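Local coordinates for enzyme subtilase SubTY from Bacillus sp. TY145 (Bacillus sp., PDB 5FFN), which probably hydrolyses peptide bonds in proteins as a calcium-binding serine endopeptidase of the subtilase family, at residues T36-S41 and L100-V105; C66-G71 and T238-G243; A189-E194 and E227-G232. All blocks are in the same frame, centred on the assembly; numbering follows the deposited sequence.

Interaction 1: residues T36-S41 and L100-V105; sequences TGVYTS and LWAYKV
The side chain of Lys104, buried although it carries an amino group, lies across the backbone of Thr36 and Gly37. Its CG is anti to the backbone N (chi1 -180°) and the chain beyond is extended, which carries the methylenes past the Thr36 carbonyl: CE comes to 3.3 Å from Thr36 O, while CG stays 3.8 Å from Gly37 N. NZ finds its partners beyond this contact, a hydrogen bond to Thr67 O and a salt bridge to Asp108. Glycine suits position 37, because at its positive phi (103°) a CB would jam against the Thr36 carbonyl O. No direct hydrogen bond joins the two segments; one water donates to Tyr103 O at 3.0 Å and accepts a weak bond from Gly37 N. Further along, contact is apolar. Val38 and Leu100 reach tip to tip, CG1 to CD2 at 3.8 Å, and Val38 CB sits 3.9 Å from Ala102 CB, with Thr40 CG2 at the margin. The loop after strand 29-35 thus packs beside strand 99-104, that strand's parallel partner. With aliphatic surface and one bridging water between the segments, cohesion here comes mainly from packing, while the lysine charge is probably balanced outside them, by Asp108.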
# COMPACT_ATOMS: atom_id res chain seq x y z
N THR A 36 3.11 -9.13 4.86
CA THR A 36 4.01 -9.92 5.74
C THR A 36 3.28 -10.91 6.69
O THR A 36 3.93 -11.52 7.54
CB THR A 36 4.90 -9.00 6.58
OG1 THR A 36 4.08 -8.23 7.49
CG2 THR A 36 5.74 -8.11 5.71
N GLY A 37 1.97 -11.05 6.52
CA GLY A 37 1.08 -11.78 7.43
C GLY A 37 0.32 -10.75 8.26
O GLY A 37 0.54 -9.53 8.14
N VAL A 38 -0.60 -11.24 9.11
CA VAL A 38 -1.36 -10.37 10.01
C VAL A 38 -1.57 -11.11 11.35
O VAL A 38 -1.87 -12.32 11.37
CB VAL A 38 -2.76 -9.98 9.40
CG1 VAL A 38 -3.60 -9.16 10.37
CG2 VAL A 38 -2.60 -9.27 8.08
N TYR A 39 -1.31 -10.38 12.42
CA TYR A 39 -1.60 -10.83 13.77
C TYR A 39 -3.11 -10.69 14.00
O TYR A 39 -3.60 -9.70 14.57
CB TYR A 39 -0.78 -10.00 14.76
CG TYR A 39 -1.07 -10.34 16.21
CD1 TYR A 39 -1.29 -11.66 16.60
CD2 TYR A 39 -1.18 -9.33 17.18
CE1 TYR A 39 -1.60 -11.98 17.93
CE2 TYR A 39 -1.46 -9.64 18.52
CZ TYR A 39 -1.68 -10.98 18.88
OH TYR A 39 -1.98 -11.36 20.20
N THR A 40 -3.83 -11.69 13.51
CA THR A 40 -5.28 -11.71 13.47
C THR A 40 -5.92 -11.75 14.88
O THR A 40 -7.12 -11.52 15.00
CB THR A 40 -5.83 -12.90 12.60
OG1 THR A 40 -5.42 -14.16 13.16
CG2 THR A 40 -5.33 -12.83 11.11
N SER A 41 -5.11 -12.04 15.91
CA SER A 41 -5.58 -12.09 17.30
C SER A 41 -5.35 -10.78 18.03
O SER A 41 -5.58 -10.67 19.24
CB SER A 41 -4.87 -13.24 18.04
OG SER A 41 -5.39 -14.48 17.59
N LEU A 100 -11.45 -9.89 6.65
CA LEU A 100 -10.04 -9.92 6.26
C LEU A 100 -9.68 -11.28 5.67
O LEU A 100 -10.03 -12.34 6.21
CB LEU A 100 -9.16 -9.54 7.46
CG LEU A 100 -7.66 -9.77 7.35
CD1 LEU A 100 -7.02 -8.80 6.34
CD2 LEU A 100 -6.97 -9.61 8.66
N TRP A 101 -9.01 -11.25 4.52
CA TRP A 101 -8.30 -12.42 4.04
C TRP A 101 -6.80 -12.09 4.19
O TRP A 101 -6.24 -11.28 3.43
CB TRP A 101 -8.66 -12.79 2.62
CG TRP A 101 -10.10 -13.25 2.29
CD1 TRP A 101 -11.15 -13.38 3.16
CD2 TRP A 101 -10.59 -13.69 1.02
NE1 TRP A 101 -12.25 -13.86 2.52
CE2 TRP A 101 -11.94 -14.07 1.20
CE3 TRP A 101 -10.02 -13.80 -0.27
CZ2 TRP A 101 -12.73 -14.51 0.16
CZ3 TRP A 101 -10.81 -14.26 -1.29
CH2 TRP A 101 -12.16 -14.63 -1.07
N ALA A 102 -6.15 -12.73 5.16
CA ALA A 102 -4.77 -12.41 5.50
C ALA A 102 -3.87 -13.39 4.75
O ALA A 102 -3.78 -14.55 5.12
CB ALA A 102 -4.52 -12.47 6.99
N TYR A 103 -3.25 -12.92 3.65
CA TYR A 103 -2.41 -13.78 2.81
C TYR A 103 -0.96 -13.36 2.96
O TYR A 103 -0.60 -12.24 2.61
CB TYR A 103 -2.81 -13.68 1.36
CG TYR A 103 -4.05 -14.42 0.93
CD1 TYR A 103 -5.02 -14.88 1.83
CD2 TYR A 103 -4.28 -14.63 -0.43
CE1 TYR A 103 -6.17 -15.53 1.38
CE2 TYR A 103 -5.41 -15.30 -0.88
CZ TYR A 103 -6.37 -15.74 0.06
OH TYR A 103 -7.50 -16.38 -0.44
N LYS A 104 -0.14 -14.24 3.52
CA LYS A 104 1.29 -13.91 3.73
C LYS A 104 2.07 -14.23 2.46
O LYS A 104 2.12 -15.39 2.03
CB LYS A 104 1.88 -14.65 4.93
CG LYS A 104 3.32 -14.34 5.19
CD LYS A 104 3.85 -14.99 6.46
CE LYS A 104 5.21 -14.49 6.84
NZ LYS A 104 5.71 -15.18 8.10
N VAL A 105 2.63 -13.19 1.85
CA VAL A 105 3.39 -13.30 0.58
C VAL A 105 4.80 -12.70 0.69
O VAL A 105 5.60 -12.82 -0.23
CB VAL A 105 2.64 -12.57 -0.59
CG1 VAL A 105 1.25 -13.12 -0.71
CG2 VAL A 105 2.64 -11.08 -0.38
O HOH W 1 -0.64 -10.50 5.03

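Interaction 2: residues C66-G71 and T238-G243; sequences CTDRQG and TWYTGG
Gly71 CA lies over the six-membered ring of Trp239, 3.5 Å from its centroid and 9° off the normal, a CH-pi contact; a CB on Gly71 would point toward 238-243 and clash with Trp239 CZ2. The Tyr240 ring takes Arg69 C and Gln70 N over one face and Thr241 CG2 over the centre of the opposite one, while Trp239 CE2 sits in plane at its edge. Tyr240 CB, 3.5 Å from Asp68 OD2, lies beside the carboxylate, whose plane is turned 41° from the Tyr240 ring. Tyr240 belongs to a type I turn, Trp239 to Gly242, in the hairpin between strands 235-238 and 244-247; Gly71 is the N-cap of helix 72-81, which begins with His72 of a probable Ser-His-Asp triad. Hydrogen bonds hold the 66-71 side in shape. Asp68 OD1 accepts from Gln70 N (2.8 Å), an Asx turn, and from Gly71 N at 2.9 Å, nearly straight at 174°. Both donors approach the same face of the carboxylate. Thr74 OG1 bonds OD2. Solvent adds one bridge: a water donates to Arg69 O at 2.7 Å and lies 3.2 Å from Tyr240 OH.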
# COMPACT_ATOMS: atom_id res chain seq x y z
N CYS A 66 -0.57 -17.49 8.78
CA CYS A 66 -0.39 -16.17 8.15
C CYS A 66 0.30 -15.26 9.13
O CYS A 66 -0.04 -14.10 9.33
CB CYS A 66 -1.73 -15.63 7.65
SG CYS A 66 -3.00 -15.38 8.98
N THR A 67 1.34 -15.79 9.75
CA THR A 67 1.94 -15.17 10.89
C THR A 67 2.80 -13.96 10.57
O THR A 67 3.79 -14.05 9.83
CB THR A 67 2.80 -16.23 11.68
OG1 THR A 67 1.96 -17.35 11.99
CG2 THR A 67 3.34 -15.65 12.90
N ASP A 68 2.47 -12.82 11.18
CA ASP A 68 3.27 -11.61 11.01
C ASP A 68 4.38 -11.55 12.04
O ASP A 68 4.10 -11.43 13.25
CB ASP A 68 2.39 -10.35 11.10
CG ASP A 68 3.13 -9.07 10.73
OD1 ASP A 68 4.29 -9.10 10.22
OD2 ASP A 68 2.56 -7.98 10.96
N ARG A 69 5.63 -11.61 11.58
CA ARG A 69 6.78 -11.39 12.46
C ARG A 69 7.48 -10.06 12.22
O ARG A 69 8.56 -9.79 12.75
CB ARG A 69 7.76 -12.59 12.38
CG ARG A 69 7.06 -13.92 12.54
CD ARG A 69 8.00 -15.08 12.84
NE ARG A 69 7.27 -16.34 12.95
CZ ARG A 69 6.89 -17.10 11.92
NH1 ARG A 69 7.17 -16.76 10.67
NH2 ARG A 69 6.23 -18.23 12.14
N GLN A 70 6.86 -9.19 11.42
CA GLN A 70 7.47 -7.95 10.98
C GLN A 70 6.71 -6.71 11.54
O GLN A 70 7.32 -5.73 12.08
CB GLN A 70 7.44 -7.92 9.43
CG GLN A 70 8.46 -7.00 8.80
CD GLN A 70 8.34 -5.52 9.22
OE1 GLN A 70 7.25 -4.92 9.21
NE2 GLN A 70 9.46 -4.95 9.64
N GLY A 71 5.40 -6.73 11.35
CA GLY A 71 4.53 -5.62 11.78
C GLY A 71 3.75 -4.99 10.64
O GLY A 71 2.59 -4.67 10.78
N THR A 238 -2.45 -0.74 14.17
CA THR A 238 -2.22 -2.01 14.87
C THR A 238 -0.82 -2.57 14.55
O THR A 238 -0.31 -2.38 13.46
CB THR A 238 -3.27 -3.02 14.50
OG1 THR A 238 -3.46 -3.09 13.08
CG2 THR A 238 -4.64 -2.72 15.14
N TRP A 239 -0.23 -3.28 15.52
CA TRP A 239 1.12 -3.82 15.40
C TRP A 239 1.18 -5.27 15.85
O TRP A 239 0.33 -5.75 16.61
CB TRP A 239 2.10 -2.96 16.16
CG TRP A 239 3.53 -3.09 15.78
CD1 TRP A 239 4.58 -3.50 16.56
CD2 TRP A 239 4.08 -2.75 14.51
NE1 TRP A 239 5.76 -3.43 15.85
CE2 TRP A 239 5.47 -2.99 14.58
CE3 TRP A 239 3.53 -2.27 13.31
CZ2 TRP A 239 6.32 -2.75 13.50
CZ3 TRP A 239 4.37 -2.01 12.26
CH2 TRP A 239 5.75 -2.26 12.35
N TYR A 240 2.15 -6.01 15.30
CA TYR A 240 2.15 -7.45 15.39
C TYR A 240 2.41 -7.97 16.82
O TYR A 240 2.08 -9.10 17.11
CB TYR A 240 3.19 -8.09 14.43
CG TYR A 240 4.64 -8.04 14.89
CD1 TYR A 240 5.37 -6.86 14.83
CD2 TYR A 240 5.28 -9.21 15.32
CE1 TYR A 240 6.70 -6.84 15.23
CE2 TYR A 240 6.59 -9.20 15.70
CZ TYR A 240 7.30 -8.04 15.67
OH TYR A 240 8.63 -8.05 16.07
N THR A 241 2.96 -7.13 17.67
CA THR A 241 3.15 -7.51 19.07
C THR A 241 1.96 -7.21 19.98
O THR A 241 2.02 -7.53 21.19
CB THR A 241 4.41 -6.89 19.62
OG1 THR A 241 4.42 -5.49 19.39
CG2 THR A 241 5.63 -7.53 18.94
N GLY A 242 0.88 -6.66 19.41
CA GLY A 242 -0.37 -6.41 20.14
C GLY A 242 -0.68 -4.96 20.46
O GLY A 242 -1.83 -4.63 20.83
N GLY A 243 0.29 -4.07 20.32
CA GLY A 243 0.00 -2.66 20.56
C GLY A 243 -0.21 -1.95 19.23
O GLY A 243 -0.91 -2.46 18.35
O HOH W 2 9.67 -10.89 14.97

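Interaction 3: residues A189-E194 and E227-G232; sequences AVAALE and EVSAPG
Leu193 lays its branched end over Ser229 and Ala230: CD2 is 3.7 Å from Ser229 CB, and CD1 is 4.0 Å from Ala230 CA. Its CG stands anti to the carbonyl carbon (chi1 -56°), 3.8 Å from both Ala230 O and Ser229 CB. On this same face Ala191 CB meets Ser229 OG, whose hydroxyl is hydrogen-bonded to Ser303 O. The other face holds Val190, Val228, Ala192 and Ala230; Val190 CG2 and Val228 CG2 touch at 4.0 Å, and helix 250-267 packs there through Ala253 and Val257. Between these two faces runs a parallel pairing of strands 188-194 and 228-231, part of the central sheet of the subtilase fold, with local axes 42° apart. Its bonds alternate as parallel register requires: Ala191 N to Val228 O, Ala230 N to Ala191 O, Leu193 N to Ala230 O at 2.8 Å, and Gly232 N to Leu193 O. At the start of the ladder Ala189 O accepts twice, from Glu227 N and from Val228 N, the latter long at 3.3 Å. Glu227 OE1 reaches Ala189 N through a water, and OE2 makes a salt bridge to Arg277 and accepts a hydrogen bond from Gln281. A CB on Gly232 would clash with that of Ala192.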
# COMPACT_ATOMS: atom_id res chain seq x y z
N ALA A 189 -3.14 2.73 -8.40
CA ALA A 189 -1.86 3.23 -7.81
C ALA A 189 -2.19 4.30 -6.80
O ALA A 189 -2.82 5.34 -7.14
CB ALA A 189 -0.93 3.82 -8.89
N VAL A 190 -1.70 4.13 -5.58
CA VAL A 190 -2.02 5.06 -4.52
C VAL A 190 -0.76 5.83 -4.08
O VAL A 190 0.24 5.23 -3.62
CB VAL A 190 -2.66 4.36 -3.33
CG1 VAL A 190 -3.06 5.40 -2.25
CG2 VAL A 190 -3.89 3.57 -3.72
N ALA A 191 -0.83 7.15 -4.25
CA ALA A 191 0.22 8.10 -3.78
C ALA A 191 -0.02 8.43 -2.30
O ALA A 191 -1.14 8.32 -1.82
CB ALA A 191 0.18 9.40 -4.61
N ALA A 192 1.02 8.90 -1.61
CA ALA A 192 0.94 9.18 -0.17
C ALA A 192 0.88 10.72 0.05
O ALA A 192 1.78 11.46 -0.42
CB ALA A 192 2.17 8.64 0.56
N LEU A 193 -0.16 11.13 0.76
CA LEU A 193 -0.28 12.47 1.33
C LEU A 193 0.40 12.51 2.72
O LEU A 193 0.37 11.54 3.47
CB LEU A 193 -1.74 12.89 1.51
CG LEU A 193 -2.65 12.86 0.26
CD1 LEU A 193 -4.09 13.10 0.57
CD2 LEU A 193 -2.09 13.83 -0.73
N GLU A 194 0.92 13.69 3.04
CA GLU A 194 1.31 13.99 4.43
C GLU A 194 0.31 14.97 5.01
O GLU A 194 -0.47 15.59 4.27
CB GLU A 194 2.72 14.56 4.45
CG GLU A 194 2.89 15.85 3.66
CD GLU A 194 4.32 16.33 3.53
OE1 GLU A 194 5.25 15.56 3.85
OE2 GLU A 194 4.49 17.47 3.07
N GLU A 227 -3.20 7.03 -9.60
CA GLU A 227 -4.68 7.12 -9.67
C GLU A 227 -5.31 8.04 -8.59
O GLU A 227 -6.11 8.92 -8.89
CB GLU A 227 -5.26 5.70 -9.63
CG GLU A 227 -6.73 5.60 -9.98
CD GLU A 227 -7.07 4.26 -10.67
OE1 GLU A 227 -6.15 3.59 -11.21
OE2 GLU A 227 -8.25 3.89 -10.69
N VAL A 228 -4.93 7.83 -7.34
CA VAL A 228 -5.52 8.54 -6.23
C VAL A 228 -4.42 8.72 -5.17
O VAL A 228 -3.39 8.05 -5.23
CB VAL A 228 -6.72 7.80 -5.61
CG1 VAL A 228 -7.86 7.70 -6.62
CG2 VAL A 228 -6.28 6.47 -5.03
N SER A 229 -4.71 9.61 -4.23
CA SER A 229 -3.84 9.91 -3.13
C SER A 229 -4.59 9.68 -1.81
O SER A 229 -5.83 9.82 -1.75
CB SER A 229 -3.43 11.37 -3.19
OG SER A 229 -2.71 11.63 -4.36
N ALA A 230 -3.84 9.29 -0.76
CA ALA A 230 -4.43 9.09 0.58
C ALA A 230 -3.35 9.27 1.66
O ALA A 230 -2.16 9.26 1.35
CB ALA A 230 -5.10 7.73 0.69
N PRO A 231 -3.78 9.46 2.93
CA PRO A 231 -2.86 9.63 4.06
C PRO A 231 -1.81 8.52 4.12
O PRO A 231 -2.16 7.31 4.17
CB PRO A 231 -3.77 9.57 5.30
CG PRO A 231 -5.08 10.12 4.81
CD PRO A 231 -5.19 9.54 3.38
N GLY A 232 -0.53 8.91 4.07
CA GLY A 232 0.56 7.96 4.04
C GLY A 232 1.76 8.26 4.92
O GLY A 232 2.61 7.40 5.06
O HOH W 3 -3.29 3.58 -11.34

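Overall arrangement
Interactions 1 and 2 adjoin, their centres about 9 Å apart, and touch through Thr36 OG1 to Asp68 OD1 (2.9 Å) and Lys104 NZ to Thr67 O (2.8 Å), both probable hydrogen bonds. Their segments alternate along the chain. Interaction 3 lies about 23 Å from interaction 1 and about 24 Å from interaction 2, centre to centre, and is nested in the loop that interaction 2 closes. Interactions 1 and 3 reach the same mixed sheet on opposite sides of the chain's centre, at strands 99-104 and 188-194/228-231. Around the probable triad of Asp35, His72 and Ser251, the first two contacts border Asp35 and His72, while interaction 3 packs against Ser251's helix 250-267.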